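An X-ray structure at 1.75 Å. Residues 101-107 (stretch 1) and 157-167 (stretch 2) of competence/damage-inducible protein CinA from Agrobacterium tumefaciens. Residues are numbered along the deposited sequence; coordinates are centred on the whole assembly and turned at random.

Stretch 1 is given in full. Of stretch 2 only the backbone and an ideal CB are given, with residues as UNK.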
# COMPACT_ATOMS: atom_id res chain seq x y z
N ASN A 101 -1.81 3.43 -16.96
CA ASN A 101 -1.02 3.07 -18.13
C ASN A 101 0.10 2.06 -17.86
O ASN A 101 0.44 1.29 -18.76
CB ASN A 101 -0.40 4.32 -18.74
CG ASN A 101 -1.42 5.39 -18.98
OD1 ASN A 101 -1.71 6.22 -18.11
ND2 ASN A 101 -2.01 5.37 -20.18
N PHE A 102 0.69 2.10 -16.65
CA PHE A 102 1.79 1.19 -16.27
C PHE A 102 1.49 0.56 -14.92
O PHE A 102 0.87 1.21 -14.06
CB PHE A 102 3.12 1.96 -16.11
CG PHE A 102 3.52 2.80 -17.31
CD1 PHE A 102 3.65 2.23 -18.57
CD2 PHE A 102 3.78 4.16 -17.14
CE1 PHE A 102 4.01 3.02 -19.68
CE2 PHE A 102 4.15 4.95 -18.23
CZ PHE A 102 4.28 4.39 -19.50
N ALA A 103 1.92 -0.68 -14.71
CA ALA A 103 1.86 -1.28 -13.37
C ALA A 103 3.25 -1.80 -13.02
O ALA A 103 4.02 -2.22 -13.91
CB ALA A 103 0.83 -2.38 -13.27
N VAL A 104 3.60 -1.71 -11.75
CA VAL A 104 4.82 -2.35 -11.27
C VAL A 104 4.41 -3.33 -10.17
O VAL A 104 3.60 -2.98 -9.29
CB VAL A 104 5.88 -1.31 -10.75
CG1 VAL A 104 5.30 -0.40 -9.64
CG2 VAL A 104 7.23 -2.04 -10.35
N ALA A 105 5.01 -4.52 -10.21
CA ALA A 105 4.71 -5.60 -9.27
C ALA A 105 6.00 -6.14 -8.65
O ALA A 105 7.00 -6.28 -9.36
CB ALA A 105 3.98 -6.75 -10.00
N VAL A 106 5.98 -6.41 -7.36
CA VAL A 106 7.18 -6.97 -6.69
C VAL A 106 6.78 -8.13 -5.80
O VAL A 106 5.73 -8.07 -5.10
CB VAL A 106 7.99 -5.89 -5.88
CG1 VAL A 106 8.41 -4.73 -6.79
CG2 VAL A 106 7.21 -5.35 -4.65
N THR A 107 7.59 -9.20 -5.82
CA THR A 107 7.37 -10.33 -4.94
C THR A 107 8.75 -10.84 -4.51
O THR A 107 9.62 -11.09 -5.38
CB THR A 107 6.52 -11.48 -5.58
OG1 THR A 107 6.40 -12.54 -4.63
CG2 THR A 107 7.12 -12.01 -6.87
N UNK A 157 14.56 -0.07 -6.89
CA UNK A 157 14.57 -0.75 -8.19
C UNK A 157 13.21 -0.62 -8.90
O UNK A 157 13.18 -0.42 -10.11
CB UNK A 157 14.93 -2.23 -8.01
N UNK A 158 12.12 -0.74 -8.14
CA UNK A 158 10.75 -0.61 -8.67
C UNK A 158 10.58 0.75 -9.37
O UNK A 158 10.05 0.83 -10.51
CB UNK A 158 9.72 -0.76 -7.55
N UNK A 159 11.06 1.80 -8.72
CA UNK A 159 10.94 3.16 -9.27
C UNK A 159 11.82 3.34 -10.51
O UNK A 159 11.36 3.92 -11.50
CB UNK A 159 11.32 4.20 -8.21
N UNK A 160 13.04 2.80 -10.46
CA UNK A 160 13.94 2.77 -11.63
C UNK A 160 13.28 2.13 -12.84
O UNK A 160 13.34 2.66 -13.97
CB UNK A 160 15.23 2.01 -11.29
N UNK A 161 12.60 1.01 -12.61
CA UNK A 161 11.90 0.29 -13.67
C UNK A 161 10.71 1.03 -14.26
O UNK A 161 10.50 0.97 -15.49
CB UNK A 161 11.42 -1.06 -13.13
N UNK A 162 9.90 1.69 -13.43
CA UNK A 162 8.82 2.54 -13.94
C UNK A 162 9.37 3.60 -14.90
O UNK A 162 8.81 3.83 -16.00
CB UNK A 162 8.08 3.21 -12.78
N UNK A 163 10.45 4.26 -14.49
CA UNK A 163 11.11 5.24 -15.36
C UNK A 163 11.54 4.61 -16.67
O UNK A 163 11.25 5.15 -17.74
CB UNK A 163 12.32 5.85 -14.66
N UNK A 164 12.18 3.44 -16.60
CA UNK A 164 12.66 2.74 -17.80
C UNK A 164 11.53 2.32 -18.73
O UNK A 164 11.64 2.46 -19.96
CB UNK A 164 13.47 1.50 -17.40
N UNK A 165 10.44 1.81 -18.14
CA UNK A 165 9.27 1.39 -18.91
C UNK A 165 8.66 2.57 -19.64
O UNK A 165 8.28 2.43 -20.80
CB UNK A 165 8.23 0.74 -18.00
N UNK A 166 8.60 3.74 -18.99
CA UNK A 166 8.15 4.95 -19.68
C UNK A 166 9.05 5.42 -20.84
O UNK A 166 8.56 5.82 -21.90
CB UNK A 166 8.03 6.08 -18.66
N UNK A 167 10.36 5.39 -20.60
CA UNK A 167 11.36 5.74 -21.64
C UNK A 167 11.12 4.92 -22.89
O UNK A 167 11.15 5.45 -24.01
CB UNK A 167 12.79 5.51 -21.13

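Strand 102-107 runs nearly antiparallel to the helix, at 151° between their directions, with the axes 9.1 Å apart at closest. Phe-102, Val-104 and Val-106 point toward the helix, while Ala-103 and Ala-105 point away. The side chains the strand turns toward the helix, Phe-102, Val-104 and Val-106, are all hydrocarbon, and shape rather than polarity should set the rules.

Position 157 has helical angles and a CB directed sideways, with nothing of the strand within 5.5 Å; many residues would suit. It is Thr-157, whose OG1 is hydrogen-bonded elsewhere in the structure.

Position 158 is the tight point. Its CA lies 6.7 Å from the CA of Val-104, and its ideal CB points toward the strand, 4.0 Å from Val-104 CG2 and 4.2 Å from Val-106 CG1. With two methyls already at contact distance, a small residue fits best, alanine foremost. Ala-158 is found: its CB packs 4.0 Å from Val-104 CG2 and 4.3 Å from Val-106 CG1, so one methyl bridges two valines.

Position 159 points away and 160 is out of reach; the strand constrains neither. They are Leu-159 and Glu-160.

At 161 the CB points toward the strand but stands 5.1 Å from Val-104 CG2, so a range of apolar residues is conceivable. Met-161 makes no contact with the strand; its CB is 5.2 Å from Val-104 CG2.

Position 162 points sideways, its ideal CB 5.4 Å from Val-104 CB. That gap calls for a side chain long enough to turn back, such as leucine, isoleucine or methionine. Leu-162, with chi1 m and chi2 t, does so: CD1 reaches 3.8 Å from Val-104 CG1 and CD2 lies 4.1 Å from Phe-102 CB, joining two neighbouring inward residues of the strand.

Positions 163 and 164 are out of reach and left free by the strand; they hold Ile-163 and Ala-164.

Position 165 points toward the strand, with its ideal CB 4.8 Å from Phe-102 CD1. An apolar residue of medium size or larger could reach the ring. Leu-165, chi1 t and chi2 p, brings CD2 to 3.4 Å from Phe-102 CD1, a snug approach oblique to the ring.

Position 166 points sideways, yet its ideal CB is 4.1 Å from Phe-102 CE2. Apolar residues could extend the packing, and a polar one could meet the ring's rim, where CH groups are slightly positive. Asn-166 places OD1 3.7 Å from Phe-102 CZ, at the ring edge and near its plane.

Position 167 is out of reach, and many residues would serve; it is Gln-167, which touches a crystal neighbour.

Stretch 2, residues 157-167: TALEMLIALNQ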
# COMPACT_ATOMS: atom_id res chain seq x y z
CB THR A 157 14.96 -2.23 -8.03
OG1 THR A 157 16.20 -2.32 -7.29
CG2 THR A 157 15.09 -2.92 -9.40
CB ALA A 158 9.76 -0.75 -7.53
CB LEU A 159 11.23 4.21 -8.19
CG LEU A 159 10.27 4.16 -6.96
CD1 LEU A 159 10.61 5.30 -6.03
CD2 LEU A 159 8.76 4.20 -7.33
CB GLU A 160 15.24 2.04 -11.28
CG GLU A 160 16.11 2.85 -10.31
CD GLU A 160 17.29 2.04 -9.76
OE1 GLU A 160 17.34 0.80 -9.96
OE2 GLU A 160 18.19 2.66 -9.14
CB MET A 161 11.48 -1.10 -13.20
CG MET A 161 12.67 -2.03 -12.94
SD MET A 161 12.17 -3.56 -12.13
CE MET A 161 11.13 -4.33 -13.38
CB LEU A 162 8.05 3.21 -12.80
CG LEU A 162 7.03 2.31 -12.11
CD1 LEU A 162 6.44 3.06 -10.87
CD2 LEU A 162 5.95 1.90 -13.09
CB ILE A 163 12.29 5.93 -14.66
CG1 ILE A 163 11.77 6.76 -13.49
CG2 ILE A 163 13.10 6.82 -15.68
CD1 ILE A 163 12.80 7.09 -12.39
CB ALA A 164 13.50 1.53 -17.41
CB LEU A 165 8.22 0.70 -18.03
CG LEU A 165 6.97 0.12 -18.71
CD1 LEU A 165 7.31 -1.16 -19.48
CD2 LEU A 165 5.90 -0.17 -17.65
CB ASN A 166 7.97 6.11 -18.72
CG ASN A 166 7.39 7.35 -19.41
OD1 ASN A 166 6.47 7.25 -20.23
ND2 ASN A 166 7.95 8.51 -19.10
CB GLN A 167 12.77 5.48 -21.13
CG GLN A 167 13.25 6.44 -20.06
CD GLN A 167 14.67 6.13 -19.57
OE1 GLN A 167 15.17 4.99 -19.72
NE2 GLN A 167 15.32 7.13 -18.97
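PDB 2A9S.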